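Local coordinates for ATP-dependent helicase FUN30 (Saccharomyces cerevisiae S288c, PDB 5GN1), which uses ATP hydrolysis to remodel nucleosomes in DNA repair and heterochromatin organization, the chain being the C-terminal part of its SNF2-family ATPase domain, at residues E57-A60 against I61-K64; Y154-D157 against F158-H161; L309-K312 against D313-E316. All coordinates share one frame; numbering follows the deposited sequence.

Interaction 1. Residues E57-A60 against I61-K64; sequences ELNA and IQKK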
loop_
_atom_site.group_PDB
_atom_site.type_symbol
_atom_site.label_atom_id
_atom_site.label_comp_id
_atom_site.label_asym_id
_atom_site.label_seq_id
_atom_site.Cartn_x
_atom_site.Cartn_y
_atom_site.Cartn_z
ATOM N N GLU A 57 11.871 -9.290 1.855
ATOM C CA GLU A 57 12.009 -10.010 0.626
ATOM C C GLU A 57 10.654 -10.175 -0.023
ATOM O O GLU A 57 9.660 -10.131 0.618
ATOM C CB GLU A 57 12.497 -11.414 0.905
ATOM C CG GLU A 57 13.943 -11.626 1.349
ATOM C CD GLU A 57 15.005 -11.280 0.298
ATOM O OE1 GLU A 57 15.976 -10.666 0.664
ATOM O OE2 GLU A 57 14.881 -11.613 -0.870
ATOM N N LEU A 58 10.662 -10.371 -1.313
ATOM C CA LEU A 58 9.476 -10.782 -2.049
ATOM C C LEU A 58 9.165 -12.240 -1.729
ATOM O O LEU A 58 9.988 -13.122 -1.990
ATOM C CB LEU A 58 9.706 -10.615 -3.553
ATOM C CG LEU A 58 9.952 -9.223 -4.150
ATOM C CD1 LEU A 58 10.548 -9.321 -5.555
ATOM C CD2 LEU A 58 8.632 -8.447 -4.194
ATOM N N ASN A 59 7.987 -12.520 -1.183
ATOM C CA ASN A 59 7.654 -13.924 -1.011
ATOM C C ASN A 59 7.336 -14.541 -2.383
ATOM O O ASN A 59 7.475 -13.902 -3.435
ATOM C CB ASN A 59 6.551 -14.090 0.039
ATOM C CG ASN A 59 5.140 -13.708 -0.456
ATOM O OD1 ASN A 59 4.909 -13.370 -1.618
ATOM N ND2 ASN A 59 4.189 -13.751 0.468
ATOM N N ALA A 60 6.957 -15.818 -2.382
ATOM C CA ALA A 60 6.771 -16.533 -3.645
ATOM C C ALA A 60 5.658 -15.908 -4.483
ATOM O O ALA A 60 5.822 -15.695 -5.692
ATOM C CB ALA A 60 6.471 -18.006 -3.375
ATOM N N ILE A 61 4.514 -15.618 -3.854
ATOM C CA ILE A 61 3.389 -15.011 -4.564
ATOM C C ILE A 61 3.785 -13.662 -5.146
ATOM O O ILE A 61 3.440 -13.340 -6.292
ATOM C CB ILE A 61 2.174 -14.862 -3.631
ATOM C CG1 ILE A 61 1.919 -16.132 -2.824
ATOM C CG2 ILE A 61 0.951 -14.449 -4.436
ATOM C CD1 ILE A 61 1.071 -15.877 -1.577
ATOM N N GLN A 62 4.506 -12.844 -4.361
ATOM C CA GLN A 62 4.952 -11.541 -4.845
ATOM C C GLN A 62 5.942 -11.683 -5.990
ATOM O O GLN A 62 5.901 -10.906 -6.950
ATOM C CB GLN A 62 5.604 -10.737 -3.717
ATOM C CG GLN A 62 4.696 -10.360 -2.556
ATOM C CD GLN A 62 5.499 -9.742 -1.425
ATOM O OE1 GLN A 62 5.953 -10.444 -0.517
ATOM N NE2 GLN A 62 5.734 -8.438 -1.511
ATOM N N LYS A 63 6.865 -12.641 -5.886
ATOM C CA LYS A 63 7.849 -12.835 -6.946
ATOM C C LYS A 63 7.167 -13.118 -8.281
ATOM O O LYS A 63 7.566 -12.574 -9.314
ATOM C CB LYS A 63 8.801 -13.974 -6.570
ATOM C CG LYS A 63 10.254 -13.758 -6.993
ATOM C CD LYS A 63 11.167 -14.874 -6.461
ATOM C CE LYS A 63 10.978 -15.120 -4.946
ATOM N NZ LYS A 63 11.685 -14.133 -4.051
ATOM N N LYS A 64 6.132 -13.966 -8.271
ATOM C CA LYS A 64 5.391 -14.265 -9.497
ATOM C C LYS A 64 4.752 -13.010 -10.082
ATOM O O LYS A 64 4.845 -12.755 -11.291
ATOM C CB LYS A 64 4.327 -15.329 -9.219
ATOM C CG LYS A 64 4.898 -16.738 -9.032
ATOM C CD LYS A 64 3.825 -17.808 -9.251
ATOM C CE LYS A 64 4.312 -19.198 -8.857
ATOM N NZ LYS A 64 3.251 -20.230 -9.050
HETATM O O HOH W 1 7.752 -7.687 0.402
#
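Asn59 and Gln62 exchange hydrogen bonds in a capping box that opens helix 60-82, just after strand 49-56. The carboxamide of Asn59 is turned back over the first turn, its CG lodged in the cleft formed by the residue's own N and C (chi1 76°). Its OD1 can therefore receive Gln62 N at 2.8 Å, with the donor almost in line with the side-chain C=O. Asparagine suits an N-cap because this short branch supplies the acceptor that an initial helical NH lacks. In return Gln62 reaches back, its CG on the side away from its own carbonyl carbon, and OE1 takes Asn59 N at 3.0 Å. That bond is straight at hydrogen (173°), yet the donor stands above the Gln62 amide plane. The two side chains cross at about a right angle, their amide planes 82° apart. Glutamine serves here as both acceptor and donor: OE1 also accepts from Gly185 N, while NE2 gives to Ala110 O and, through a water, is linked to Glu57 O. The buried amide is thus fixed in rotation from several directions. Leu58 lays CD2 against Gln62 CB at 3.8 Å, adding an apolar cover to the methylene base. Lys63, exposed and long enough to double back, bends at chi3 and chi4, and its NZ donates to Leu58 O at 2.9 Å.

Interaction 2. Residues Y154-D157 against F158-H161; sequences YMTD and FELH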
loop_
_atom_site.group_PDB
_atom_site.type_symbol
_atom_site.label_atom_id
_atom_site.label_comp_id
_atom_site.label_asym_id
_atom_site.label_seq_id
_atom_site.Cartn_x
_atom_site.Cartn_y
_atom_site.Cartn_z
ATOM N N TYR A 154 -11.674 -5.086 -12.792
ATOM C CA TYR A 154 -10.751 -4.000 -12.491
ATOM C C TYR A 154 -10.474 -3.839 -11.005
ATOM O O TYR A 154 -9.681 -2.969 -10.633
ATOM C CB TYR A 154 -11.283 -2.684 -13.046
ATOM C CG TYR A 154 -11.276 -2.651 -14.549
ATOM C CD1 TYR A 154 -10.081 -2.589 -15.253
ATOM C CD2 TYR A 154 -12.461 -2.693 -15.267
ATOM C CE1 TYR A 154 -10.069 -2.561 -16.632
ATOM C CE2 TYR A 154 -12.458 -2.665 -16.646
ATOM C CZ TYR A 154 -11.267 -2.604 -17.320
ATOM O OH TYR A 154 -11.282 -2.574 -18.693
ATOM N N MET A 155 -11.104 -4.637 -10.151
ATOM C CA MET A 155 -10.858 -4.548 -8.721
ATOM C C MET A 155 -9.734 -5.494 -8.317
ATOM O O MET A 155 -9.370 -6.413 -9.059
ATOM C CB MET A 155 -12.133 -4.862 -7.935
ATOM C CG MET A 155 -13.277 -3.890 -8.257
ATOM S SD MET A 155 -14.885 -4.469 -7.630
ATOM C CE MET A 155 -14.607 -4.550 -5.891
ATOM N N THR A 156 -9.177 -5.243 -7.127
ATOM C CA THR A 156 -8.109 -6.046 -6.544
ATOM C C THR A 156 -8.699 -7.173 -5.702
ATOM O O THR A 156 -9.862 -7.135 -5.296
ATOM C CB THR A 156 -7.182 -5.191 -5.665
ATOM O OG1 THR A 156 -7.873 -4.811 -4.456
ATOM C CG2 THR A 156 -6.682 -3.930 -6.418
ATOM N N ASP A 157 -7.868 -8.187 -5.432
ATOM C CA ASP A 157 -8.300 -9.257 -4.548
ATOM C C ASP A 157 -8.819 -8.706 -3.226
ATOM O O ASP A 157 -9.845 -9.169 -2.720
ATOM C CB ASP A 157 -7.164 -10.258 -4.299
ATOM C CG ASP A 157 -6.946 -11.198 -5.466
ATOM O OD1 ASP A 157 -7.839 -11.285 -6.340
ATOM O OD2 ASP A 157 -5.886 -11.857 -5.500
ATOM N N PHE A 158 -8.149 -7.697 -2.653
ATOM C CA PHE A 158 -8.641 -7.227 -1.362
ATOM C C PHE A 158 -9.926 -6.425 -1.507
ATOM O O PHE A 158 -10.787 -6.474 -0.622
ATOM C CB PHE A 158 -7.598 -6.402 -0.618
ATOM C CG PHE A 158 -7.963 -6.185 0.821
ATOM C CD1 PHE A 158 -7.739 -7.182 1.756
ATOM C CD2 PHE A 158 -8.612 -5.030 1.217
ATOM C CE1 PHE A 158 -8.114 -7.004 3.079
ATOM C CE2 PHE A 158 -8.981 -4.843 2.544
ATOM C CZ PHE A 158 -8.737 -5.833 3.467
ATOM N N GLU A 159 -10.075 -5.660 -2.593
ATOM C CA GLU A 159 -11.344 -4.972 -2.806
ATOM C C GLU A 159 -12.464 -5.981 -3.023
ATOM O O GLU A 159 -13.594 -5.784 -2.553
ATOM C CB GLU A 159 -11.248 -4.015 -3.998
ATOM C CG GLU A 159 -10.349 -2.817 -3.742
ATOM C CD GLU A 159 -9.862 -2.132 -5.013
ATOM O OE1 GLU A 159 -10.058 -2.668 -6.136
ATOM O OE2 GLU A 159 -9.299 -1.029 -4.870
ATOM N N LEU A 160 -12.172 -7.070 -3.728
ATOM C CA LEU A 160 -13.218 -8.058 -3.969
ATOM C C LEU A 160 -13.580 -8.776 -2.679
ATOM O O LEU A 160 -14.756 -9.063 -2.433
ATOM C CB LEU A 160 -12.781 -9.037 -5.059
ATOM C CG LEU A 160 -12.846 -8.400 -6.441
ATOM C CD1 LEU A 160 -11.927 -9.084 -7.437
ATOM C CD2 LEU A 160 -14.288 -8.363 -6.953
ATOM N N HIS A 161 -12.582 -9.039 -1.829
ATOM C CA HIS A 161 -12.852 -9.532 -0.487
ATOM C C HIS A 161 -13.788 -8.594 0.273
ATOM O O HIS A 161 -14.759 -9.042 0.899
ATOM C CB HIS A 161 -11.552 -9.720 0.286
ATOM C CG HIS A 161 -11.778 -10.002 1.737
ATOM N ND1 HIS A 161 -12.352 -11.176 2.179
ATOM C CD2 HIS A 161 -11.569 -9.244 2.840
ATOM C CE1 HIS A 161 -12.452 -11.144 3.495
ATOM N NE2 HIS A 161 -11.989 -9.980 3.921
HETATM O O HOH W 2 -8.816 -1.342 -8.480
#
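Thr156 and Glu159 form a capping box at the start of helix 157-166, where the chain leaves the loop that follows helix 145-153. The side-chain hydrogen bonds run both ways. Glu159 N donates to Thr156 OG1 at 3.0 Å, a nearly straight bond (164°); a chi1 of 71° tucks the hydroxyl between the two backbone arms of CA and turns it to the NH groups of the first turn. Threonine fits the N-cap because its short hydroxyl branch holds an acceptor close to the backbone. Its methyl packs alongside, CG2 lying 3.6 Å from Glu159 OE1. Glu159 answers with its extended chain, OE1 accepting Thr156 N at 2.9 Å from above the carboxylate plane. The same oxygen receives a water that also donates to Tyr154 O, tying the loop to the cap, while OE2 accepts a weak hydrogen bond from Gln213 NE2. A glutamate near the helix N terminus probably gains from the positive end of the helix dipole.

Backbone bonds begin the helix proper, from Leu160 N to Thr156 O and from His161 N to Asp157 O. Asp157, in the first turn, directs its carboxylate away from the helix, to the backbone NH groups of Asn119, Ile120 and Tyr121, which satisfy its buried oxygens. Phe158 packs on helix 212-224, and His161 ND1 is bonded to Leu176 N.

The apolar contact is made by Met155 and Leu160, whose flexible and branched chains fit obliquely beside the cap. Met155 CB lies 3.9 Å from Leu160 CG; farther out, the thioether chain bends at chi3 (61°), and Met155 SD comes to 4.0 Å from Leu160 CD2.

Interaction 3. Residues L309-K312 against D313-E316; sequences LITK and DSIE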
loop_
_atom_site.group_PDB
_atom_site.type_symbol
_atom_site.label_atom_id
_atom_site.label_comp_id
_atom_site.label_asym_id
_atom_site.label_seq_id
_atom_site.Cartn_x
_atom_site.Cartn_y
_atom_site.Cartn_z
ATOM N N LEU A 309 10.520 0.263 5.660
ATOM C CA LEU A 309 10.512 -1.082 5.109
ATOM C C LEU A 309 10.848 -1.013 3.630
ATOM O O LEU A 309 10.214 -0.262 2.886
ATOM C CB LEU A 309 9.137 -1.735 5.283
ATOM C CG LEU A 309 8.607 -1.811 6.708
ATOM C CD1 LEU A 309 7.320 -2.635 6.751
ATOM C CD2 LEU A 309 9.675 -2.417 7.587
ATOM N N ILE A 310 11.833 -1.802 3.202
ATOM C CA ILE A 310 12.315 -1.772 1.825
ATOM C C ILE A 310 12.436 -3.202 1.329
ATOM O O ILE A 310 13.194 -3.998 1.899
ATOM C CB ILE A 310 13.663 -1.048 1.700
ATOM C CG1 ILE A 310 13.488 0.427 2.043
ATOM C CG2 ILE A 310 14.234 -1.219 0.279
ATOM C CD1 ILE A 310 14.659 1.314 1.647
ATOM N N THR A 311 11.687 -3.533 0.275
ATOM C CA THR A 311 11.793 -4.848 -0.336
ATOM C C THR A 311 13.056 -4.920 -1.193
ATOM O O THR A 311 13.271 -4.085 -2.082
ATOM C CB THR A 311 10.552 -5.160 -1.161
ATOM O OG1 THR A 311 9.429 -5.323 -0.272
ATOM C CG2 THR A 311 10.764 -6.454 -1.944
ATOM N N LYS A 312 13.897 -5.909 -0.898
ATOM C CA LYS A 312 15.137 -6.113 -1.634
ATOM C C LYS A 312 14.844 -6.675 -3.019
ATOM O O LYS A 312 13.869 -7.408 -3.220
ATOM C CB LYS A 312 16.053 -7.082 -0.884
ATOM C CG LYS A 312 17.287 -6.456 -0.249
ATOM C CD LYS A 312 18.041 -7.512 0.570
ATOM C CE LYS A 312 19.520 -7.194 0.684
ATOM N NZ LYS A 312 20.281 -8.357 1.235
ATOM N N ASP A 313 15.715 -6.337 -3.976
ATOM C CA ASP A 313 15.583 -6.817 -5.357
ATOM C C ASP A 313 14.286 -6.294 -5.974
ATOM O O ASP A 313 13.564 -7.013 -6.667
ATOM C CB ASP A 313 15.658 -8.348 -5.410
ATOM C CG ASP A 313 15.810 -8.907 -6.838
ATOM O OD1 ASP A 313 16.323 -8.194 -7.740
ATOM O OD2 ASP A 313 15.410 -10.080 -7.042
ATOM N N SER A 314 13.970 -5.032 -5.686
ATOM C CA SER A 314 12.720 -4.436 -6.122
ATOM C C SER A 314 12.951 -2.968 -6.427
ATOM O O SER A 314 13.961 -2.375 -6.036
ATOM C CB SER A 314 11.622 -4.578 -5.062
ATOM O OG SER A 314 11.639 -3.460 -4.191
ATOM N N ILE A 315 11.964 -2.379 -7.103
ATOM C CA ILE A 315 11.976 -0.962 -7.437
ATOM C C ILE A 315 12.133 -0.073 -6.208
ATOM O O ILE A 315 12.572 1.075 -6.326
ATOM C CB ILE A 315 10.683 -0.634 -8.201
ATOM C CG1 ILE A 315 10.718 0.797 -8.737
ATOM C CG2 ILE A 315 9.480 -0.880 -7.307
ATOM C CD1 ILE A 315 9.622 1.082 -9.729
ATOM N N GLU A 316 11.779 -0.576 -5.019
ATOM C CA GLU A 316 11.913 0.236 -3.809
ATOM C C GLU A 316 13.370 0.581 -3.530
ATOM O O GLU A 316 13.663 1.651 -2.990
ATOM C CB GLU A 316 11.296 -0.491 -2.613
ATOM C CG GLU A 316 9.761 -0.598 -2.696
ATOM C CD GLU A 316 9.117 -1.055 -1.384
ATOM O OE1 GLU A 316 9.776 -1.776 -0.607
ATOM O OE2 GLU A 316 7.956 -0.666 -1.127
#
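A tight turn from parallel strand 304-311 into helix 315-322, within the RecA-like helicase C-terminal fold, brings Thr311 against Ser314 and Glu316. The end-to-end directions of the two short segments differ by 144°, so the chain nearly doubles back. Glu316 reaches the strand with its CG beside its own backbone N (chi1 -69°) and the chain extended beyond. Its OE1 accepts Thr311 N at 2.7 Å, and the N-H is almost straight to the oxygen, meeting it nearly along the C-O axis. Glutamate is long enough to reach from the helix start to the strand backbone, and OE2 forms a salt bridge with Lys186, which probably offsets the buried charge; Lys186 NZ also donates to Leu309 O. Beside it, the β-branched Ile310 suits the extended strand, and its CG2 meets Glu316 CB at 4.2 Å as the two side chains pass in opposite directions. Thr311 CG2 packs against Ser314 CB at 3.7 Å, while Thr311 OG1 is bonded to Ser111 O. Asp313 takes a positive phi (63°), which helps reverse the chain. Ser314, the N-cap, is small enough for its hydroxyl to serve both sides of the turn: OG accepts from Glu316 N at 3.0 Å and donates to Thr311 O at 2.7 Å, standing above that carbonyl plane.

How the interactions relate
From the N terminus, the chain leaves edge strand 49-56 and enters helix 60-82 through interaction 1. Interaction 2 follows, starting helix 157-166 after helix 145-153, and interaction 3 comes last, where strand 304-311 turns into helix 315-322. Each closes a short local turn; they stand in series, none nested or crossed. Interactions 1 and 3 lie side by side because their strands are neighbours in the parallel sheet: Leu58 CG packs on Thr311 CG2 at 3.6 Å, and Glu57 OE1 lies against Lys312 CD. Interaction 2 stands apart, its centre about 19 Å from that of interaction 1 and about 24 Å from that of interaction 3.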